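Local coordinates for PUA domain-containing protein (Archaeoglobus fulgidus DSM 4304, PDB 2Q07) that probably binds RNA through its C-terminal PUA domain and belongs to the archaeosine synthase family of tRNA modification, its own precise role being uncharacterised, at residues A101-L104 and K105-I108; G123-K126 and V127-V131; F264-S267 and R268-G271. All coordinates share one frame; numbering follows the deposited sequence.

How the contacts relate
Contacts 1 and 2 lie on neighbouring helices of the first domain of this C-terminal fragment, assigned to the UDG-like clan, and contact 3 is a hairpin tip in the C-terminal PUA domain. The centres of contacts 1 and 2 are about 11 Å apart. They touch directly: Ala101 CB is 3.8 Å from Arg130 CB, and Lys105 CB is 3.8 Å from Val131 CG1. Helices 94-111 and 123-132 thus pack against each other through contacts 1 and 2. Contact 3 is on the other side of the chain's centre. Its centre is about 42 Å from that of contact 1 and about 51 Å from that of contact 2.

Contact 1: A101-L104 and K105-I108; sequences AGWL and KRFI
This is a local contact inside one alpha helix, with a cation-pi pair, Trp103 and Arg106, beside helix 16-24 and Arg106 at the exposed end. The helix, 94-111, belongs to the UDG-like domain and packs against that domain's mixed sheet. Arg106 follows Trp103 by three residues, so both side chains leave the same side of the helix. The Arg106 chain runs extended from CG to NE and passes over one face of the indole. Arg106 CD lies 3.5 Å from Trp103 CZ3. Arg106 CZ is 4.3 Å from the centroid of the six-membered ring of Trp103, 21° off the ring normal. The guanidinium is tilted by 46° against the indole, so the two groups are not stacked flat. Arg106 NH1 comes equally near, 3.5 Å from Trp103 CH2. With chi1 at -78°, Trp103 CG sits beside its backbone N, and the six-membered ring is set over the path of the arginine. Trp103 also stacks with Phe18 and meets Phe99 edge-to-face. Replacing Trp103 with a serine would probably leave the Arg106 guanidinium without its aromatic partner, free to swing, and open a gap beside Phe18. The inner side of the helix is apolar. Leu104 reaches Ile63 and Ile65 of strand 61-65, and Phe107 packs on helix 16-24. Lys105 turns another way, and its NZ forms a salt bridge with Glu134. The backbone follows the usual i to i+4 pattern. Lys105 N donates to Ala101 O, and Ile108 N donates to Leu104 O in the carbonyl plane. The bond from Arg106 N to Gly102 O is weak. One helical turn apart, Leu104 CG meets Ile108 CD1 at 4.0 Å.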
loop_
_atom_site.group_PDB
_atom_site.type_symbol
_atom_site.label_atom_id
_atom_site.label_comp_id
_atom_site.label_asym_id
_atom_site.label_seq_id
_atom_site.Cartn_x
_atom_site.Cartn_y
_atom_site.Cartn_z
ATOM N N ALA A 101 13.091 -10.141 9.920
ATOM C CA ALA A 101 13.148 -9.416 11.187
ATOM C C ALA A 101 13.655 -7.989 10.952
ATOM O O ALA A 101 13.142 -7.037 11.526
ATOM C CB ALA A 101 14.077 -10.145 12.162
ATOM N N GLY A 102 14.676 -7.859 10.108
ATOM C CA GLY A 102 15.245 -6.556 9.806
ATOM C C GLY A 102 14.197 -5.569 9.321
ATOM O O GLY A 102 14.111 -4.451 9.836
ATOM N N TRP A 103 13.396 -5.982 8.338
ATOM C CA TRP A 103 12.352 -5.113 7.811
ATOM C C TRP A 103 11.186 -4.909 8.767
ATOM O O TRP A 103 10.684 -3.788 8.910
ATOM C CB TRP A 103 11.856 -5.636 6.459
ATOM C CG TRP A 103 12.824 -5.285 5.363
ATOM C CD1 TRP A 103 13.628 -6.141 4.667
ATOM C CD2 TRP A 103 13.165 -3.964 4.922
ATOM N NE1 TRP A 103 14.458 -5.430 3.823
ATOM C CE2 TRP A 103 14.192 -4.094 3.959
ATOM C CE3 TRP A 103 12.703 -2.681 5.250
ATOM C CZ2 TRP A 103 14.769 -2.984 3.318
ATOM C CZ3 TRP A 103 13.275 -1.579 4.615
ATOM C CH2 TRP A 103 14.300 -1.742 3.657
ATOM N N LEU A 104 10.764 -5.979 9.441
ATOM C CA LEU A 104 9.662 -5.869 10.387
ATOM C C LEU A 104 9.995 -4.832 11.458
ATOM O O LEU A 104 9.138 -4.014 11.833
ATOM C CB LEU A 104 9.373 -7.219 11.056
ATOM C CG LEU A 104 8.348 -7.164 12.203
ATOM C CD1 LEU A 104 6.984 -6.699 11.679
ATOM C CD2 LEU A 104 8.217 -8.541 12.856
ATOM N N LYS A 105 11.237 -4.871 11.945
ATOM C CA LYS A 105 11.697 -3.932 12.960
ATOM C C LYS A 105 11.562 -2.493 12.477
ATOM O O LYS A 105 11.170 -1.611 13.238
ATOM C CB LYS A 105 13.163 -4.177 13.341
ATOM C CG LYS A 105 13.628 -3.202 14.426
ATOM C CD LYS A 105 14.941 -3.582 15.088
ATOM C CE LYS A 105 16.140 -3.170 14.264
ATOM N NZ LYS A 105 17.392 -3.295 15.063
ATOM N N ARG A 106 11.911 -2.265 11.212
ATOM C CA ARG A 106 11.824 -0.932 10.623
ATOM C C ARG A 106 10.421 -0.367 10.659
ATOM O O ARG A 106 10.230 0.795 10.995
ATOM C CB ARG A 106 12.329 -0.966 9.185
ATOM C CG ARG A 106 13.752 -1.451 9.108
ATOM C CD ARG A 106 14.429 -1.008 7.843
ATOM N NE ARG A 106 15.793 -1.513 7.789
ATOM C CZ ARG A 106 16.694 -1.119 6.900
ATOM N NH1 ARG A 106 16.372 -0.205 5.990
ATOM N NH2 ARG A 106 17.914 -1.642 6.919
ATOM N N PHE A 107 9.432 -1.188 10.317
ATOM C CA PHE A 107 8.043 -0.738 10.337
ATOM C C PHE A 107 7.549 -0.484 11.764
ATOM O O PHE A 107 6.812 0.462 12.014
ATOM C CB PHE A 107 7.139 -1.764 9.652
ATOM C CG PHE A 107 7.181 -1.698 8.148
ATOM C CD1 PHE A 107 7.716 -2.744 7.406
ATOM C CD2 PHE A 107 6.660 -0.600 7.475
ATOM C CE1 PHE A 107 7.729 -2.701 6.018
ATOM C CE2 PHE A 107 6.666 -0.545 6.079
ATOM C CZ PHE A 107 7.200 -1.595 5.350
ATOM N N ILE A 108 7.957 -1.337 12.694
ATOM C CA ILE A 108 7.560 -1.183 14.086
ATOM C C ILE A 108 8.151 0.115 14.649
ATOM O O ILE A 108 7.461 0.887 15.312
ATOM C CB ILE A 108 8.065 -2.363 14.938
ATOM C CG1 ILE A 108 7.238 -3.611 14.636
ATOM C CG2 ILE A 108 8.010 -2.007 16.439
ATOM C CD1 ILE A 108 7.757 -4.848 15.377
#

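Contact 2: G123-K126 and V127-V131; sequences GYRK and VVERV
The Arg125 and Glu129 side chains meet at an angle one turn apart on helix 123-132, with their flat ends nearly perpendicular. The guanidinium and carboxylate planes are 84° apart. Glu129 OE2 comes to the edge of the guanidinium, near its plane. Glu129 OE2 lies 3.6 Å from Arg125 NE and 3.7 Å from Arg125 NH2. This is a long salt bridge, made by one carboxylate oxygen alone. The Arg125 chain bends at chi3 (45°), which turns NE back toward the glutamate. Glu129 sets off toward the preceding turn, and its CG packs 3.1 Å from Arg125 O. The guanidinium has a second partner, Tyr141, in a cation-pi contact. Glu129 also touches Tyr141.

The valines take other sides of the helix. Val128 CG2 rests 3.3 Å from Tyr124 O, and the residue packs on Val139 and Ile65. Val127 faces helix 94-111 at Val100. Arg130 lies against Val97 and Ala101 of that helix, and its NH2 forms a salt bridge with Glu94. The backbone bonds run i to i+4 beneath them. Val128 N donates almost straight to Tyr124 O at 3.1 Å, and Glu129 N gives a short 2.6 Å bond to Arg125 O. The first bond, Val127 N to Gly123 O, is weak.

The helix joins strands 115-118 and 138-141 in a beta-alpha-beta unit of the UDG-like domain. The distance and the crossed planes suggest that the attraction is probably mainly electrostatic, not a close two-pronged pairing. The nearby arginine probably helps Glu129 keep its negative charge.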
loop_
_atom_site.group_PDB
_atom_site.type_symbol
_atom_site.label_atom_id
_atom_site.label_comp_id
_atom_site.label_asym_id
_atom_site.label_seq_id
_atom_site.Cartn_x
_atom_site.Cartn_y
_atom_site.Cartn_z
ATOM N N GLY A 123 7.555 -20.646 13.318
ATOM C CA GLY A 123 8.557 -19.834 12.651
ATOM C C GLY A 123 8.347 -18.334 12.740
ATOM O O GLY A 123 9.321 -17.575 12.812
ATOM N N TYR A 124 7.088 -17.899 12.732
ATOM C CA TYR A 124 6.777 -16.474 12.810
ATOM C C TYR A 124 7.185 -15.869 14.142
ATOM O O TYR A 124 7.628 -14.725 14.194
ATOM C CB TYR A 124 5.287 -16.220 12.596
ATOM C CG TYR A 124 4.794 -16.536 11.210
ATOM C CD1 TYR A 124 4.176 -17.752 10.932
ATOM C CD2 TYR A 124 4.941 -15.617 10.174
ATOM C CE1 TYR A 124 3.712 -18.044 9.658
ATOM C CE2 TYR A 124 4.482 -15.897 8.901
ATOM C CZ TYR A 124 3.869 -17.110 8.648
ATOM O OH TYR A 124 3.413 -17.394 7.385
ATOM N N ARG A 125 7.016 -16.626 15.223
ATOM C CA ARG A 125 7.396 -16.128 16.534
ATOM C C ARG A 125 8.903 -15.916 16.583
ATOM O O ARG A 125 9.386 -14.998 17.249
ATOM C CB ARG A 125 6.959 -17.097 17.635
ATOM C CG ARG A 125 5.488 -16.966 17.998
ATOM C CD ARG A 125 5.168 -17.639 19.321
ATOM N NE ARG A 125 6.165 -17.326 20.340
ATOM C CZ ARG A 125 5.961 -17.447 21.648
ATOM N NH1 ARG A 125 4.789 -17.870 22.105
ATOM N NH2 ARG A 125 6.935 -17.151 22.498
ATOM N N LYS A 126 9.645 -16.764 15.874
ATOM C CA LYS A 126 11.094 -16.636 15.834
ATOM C C LYS A 126 11.464 -15.292 15.219
ATOM O O LYS A 126 12.401 -14.636 15.666
ATOM C CB LYS A 126 11.719 -17.759 15.008
ATOM C CG LYS A 126 11.714 -19.118 15.684
ATOM C CD LYS A 126 12.498 -20.123 14.850
ATOM C CE LYS A 126 12.699 -21.433 15.595
ATOM N NZ LYS A 126 13.511 -22.397 14.795
ATOM N N VAL A 127 10.730 -14.888 14.187
ATOM C CA VAL A 127 10.991 -13.610 13.537
ATOM C C VAL A 127 10.758 -12.497 14.561
ATOM O O VAL A 127 11.624 -11.653 14.783
ATOM C CB VAL A 127 10.049 -13.404 12.320
ATOM C CG1 VAL A 127 10.084 -11.957 11.863
ATOM C CG2 VAL A 127 10.462 -14.332 11.171
ATOM N N VAL A 128 9.589 -12.518 15.196
ATOM C CA VAL A 128 9.226 -11.513 16.192
ATOM C C VAL A 128 10.194 -11.521 17.375
ATOM O O VAL A 128 10.609 -10.465 17.876
ATOM C CB VAL A 128 7.787 -11.753 16.697
ATOM C CG1 VAL A 128 7.391 -10.688 17.710
ATOM C CG2 VAL A 128 6.828 -11.754 15.513
ATOM N N GLU A 129 10.561 -12.715 17.820
ATOM C CA GLU A 129 11.481 -12.833 18.939
ATOM C C GLU A 129 12.776 -12.085 18.662
ATOM O O GLU A 129 13.343 -11.474 19.563
ATOM C CB GLU A 129 11.756 -14.308 19.244
ATOM C CG GLU A 129 10.670 -14.932 20.117
ATOM C CD GLU A 129 10.760 -16.439 20.178
ATOM O OE1 GLU A 129 11.881 -16.960 20.342
ATOM O OE2 GLU A 129 9.709 -17.104 20.065
ATOM N N ARG A 130 13.230 -12.114 17.410
ATOM C CA ARG A 130 14.446 -11.407 17.029
ATOM C C ARG A 130 14.286 -9.904 17.216
ATOM O O ARG A 130 15.197 -9.228 17.687
ATOM C CB ARG A 130 14.790 -11.669 15.560
ATOM C CG ARG A 130 15.326 -13.051 15.245
ATOM C CD ARG A 130 16.703 -13.288 15.871
ATOM N NE ARG A 130 17.430 -14.352 15.177
ATOM C CZ ARG A 130 18.038 -14.198 14.005
ATOM N NH1 ARG A 130 18.020 -13.021 13.395
ATOM N NH2 ARG A 130 18.661 -15.222 13.432
ATOM N N VAL A 131 13.123 -9.386 16.834
ATOM C CA VAL A 131 12.835 -7.955 16.928
ATOM C C VAL A 131 12.555 -7.475 18.353
ATOM O O VAL A 131 12.970 -6.378 18.743
ATOM C CB VAL A 131 11.617 -7.575 16.061
ATOM C CG1 VAL A 131 11.378 -6.080 16.140
ATOM C CG2 VAL A 131 11.835 -8.012 14.614
#

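Contact 3: F264-S267 and R268-G271; sequences FHNS and RIFG
The Phe264 ring lies over Gly271, which covers one of its faces. Gly271 CA is 3.6 Å from the ring centroid of Phe264, 22° off the normal, in a CH-pi contact. Gly271 has no side chain, and the ring fills the room that one would need. At the ring edge, Ile269 CD1 is 4.3 Å from Phe264 CE1. A chi1 of 61° puts the ring between the backbone N and the carbonyl carbon, and from there it folds across to the partner strand. Val293 and Lys296 of strand 289-297 also touch the Phe264 side chain.

The Asn266 amide is the other flat group. Its OD1 accepts two backbone bonds, from Arg268 N and from Ile269 N, both 2.9 Å from Asn266 OD1. The donors come from opposite faces of the amide plane. Asn266 ND2 hydrogen-bonds to Gly236 O, so the amide is gripped at both ends and its rotation is fixed. Asn266 N donates to Ile269 O at 2.9 Å and closes the turn. Further along, His265 CB and Phe270 CB meet at 3.6 Å as a non-hydrogen-bonded pair, and Gly271 N donates to Phe264 O.

The bond from Arg268 N to Asn266 OD1 makes an Asx turn. It shapes the tip of the antiparallel beta hairpin of strands 261-265 and 270-275 in the PUA domain.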
loop_
_atom_site.group_PDB
_atom_site.type_symbol
_atom_site.label_atom_id
_atom_site.label_comp_id
_atom_site.label_asym_id
_atom_site.label_seq_id
_atom_site.Cartn_x
_atom_site.Cartn_y
_atom_site.Cartn_z
ATOM N N PHE A 264 0.201 13.034 -18.576
ATOM C CA PHE A 264 0.761 13.689 -19.755
ATOM C C PHE A 264 -0.096 14.900 -20.119
ATOM O O PHE A 264 -1.245 15.000 -19.686
ATOM C CB PHE A 264 0.828 12.702 -20.929
ATOM C CG PHE A 264 -0.511 12.151 -21.352
ATOM C CD1 PHE A 264 -1.343 12.872 -22.214
ATOM C CD2 PHE A 264 -0.936 10.908 -20.897
ATOM C CE1 PHE A 264 -2.579 12.359 -22.617
ATOM C CE2 PHE A 264 -2.163 10.384 -21.285
ATOM C CZ PHE A 264 -2.991 11.111 -22.151
ATOM N N HIS A 265 0.460 15.824 -20.903
ATOM C CA HIS A 265 -0.282 17.023 -21.283
ATOM C C HIS A 265 0.362 17.855 -22.408
ATOM O O HIS A 265 1.562 17.772 -22.649
ATOM C CB HIS A 265 -0.433 17.936 -20.058
ATOM C CG HIS A 265 0.866 18.522 -19.587
ATOM N ND1 HIS A 265 1.771 17.811 -18.829
ATOM C CD2 HIS A 265 1.437 19.728 -19.823
ATOM C CE1 HIS A 265 2.847 18.553 -18.620
ATOM N NE2 HIS A 265 2.669 19.719 -19.213
ATOM N N ASN A 266 -0.468 18.636 -23.093
ATOM C CA ASN A 266 -0.025 19.572 -24.126
ATOM C C ASN A 266 -0.960 20.782 -24.055
ATOM O O ASN A 266 -1.664 20.957 -23.063
ATOM C CB ASN A 266 -0.008 18.960 -25.536
ATOM C CG ASN A 266 -1.320 18.337 -25.943
ATOM O OD1 ASN A 266 -2.398 18.842 -25.641
ATOM N ND2 ASN A 266 -1.228 17.240 -26.671
ATOM N N SER A 267 -0.984 21.610 -25.093
ATOM C CA SER A 267 -1.818 22.808 -25.073
ATOM C C SER A 267 -3.328 22.588 -25.174
ATOM O O SER A 267 -4.102 23.521 -24.947
ATOM C CB SER A 267 -1.387 23.761 -26.191
ATOM O OG SER A 267 -1.741 23.232 -27.457
ATOM N N ARG A 268 -3.760 21.374 -25.504
ATOM C CA ARG A 268 -5.193 21.124 -25.638
ATOM C C ARG A 268 -5.755 20.050 -24.709
ATOM O O ARG A 268 -6.958 20.018 -24.459
ATOM C CB ARG A 268 -5.538 20.748 -27.083
ATOM C CG ARG A 268 -5.038 19.372 -27.490
ATOM C CD ARG A 268 -5.797 18.815 -28.689
ATOM N NE ARG A 268 -5.591 19.591 -29.911
ATOM C CZ ARG A 268 -6.121 19.273 -31.088
ATOM N NH1 ARG A 268 -6.891 18.197 -31.200
ATOM N NH2 ARG A 268 -5.886 20.027 -32.155
ATOM N N ILE A 269 -4.899 19.170 -24.202
ATOM C CA ILE A 269 -5.371 18.114 -23.321
ATOM C C ILE A 269 -4.344 17.648 -22.306
ATOM O O ILE A 269 -3.161 17.999 -22.361
ATOM C CB ILE A 269 -5.782 16.834 -24.114
ATOM C CG1 ILE A 269 -4.550 16.232 -24.790
ATOM C CG2 ILE A 269 -6.828 17.156 -25.171
ATOM C CD1 ILE A 269 -4.780 14.851 -25.357
ATOM N N PHE A 270 -4.829 16.850 -21.365
ATOM C CA PHE A 270 -3.978 16.221 -20.380
ATOM C C PHE A 270 -4.643 14.878 -20.127
ATOM O O PHE A 270 -5.844 14.729 -20.349
ATOM C CB PHE A 270 -3.829 17.074 -19.109
ATOM C CG PHE A 270 -5.057 17.169 -18.259
ATOM C CD1 PHE A 270 -5.162 16.422 -17.085
ATOM C CD2 PHE A 270 -6.073 18.064 -18.579
ATOM C CE1 PHE A 270 -6.253 16.570 -16.242
ATOM C CE2 PHE A 270 -7.171 18.226 -17.746
ATOM C CZ PHE A 270 -7.265 17.479 -16.572
ATOM N N GLY A 271 -3.854 13.889 -19.729
ATOM C CA GLY A 271 -4.417 12.576 -19.491
ATOM C C GLY A 271 -3.665 11.725 -18.486
ATOM O O GLY A 271 -2.727 12.177 -17.831
#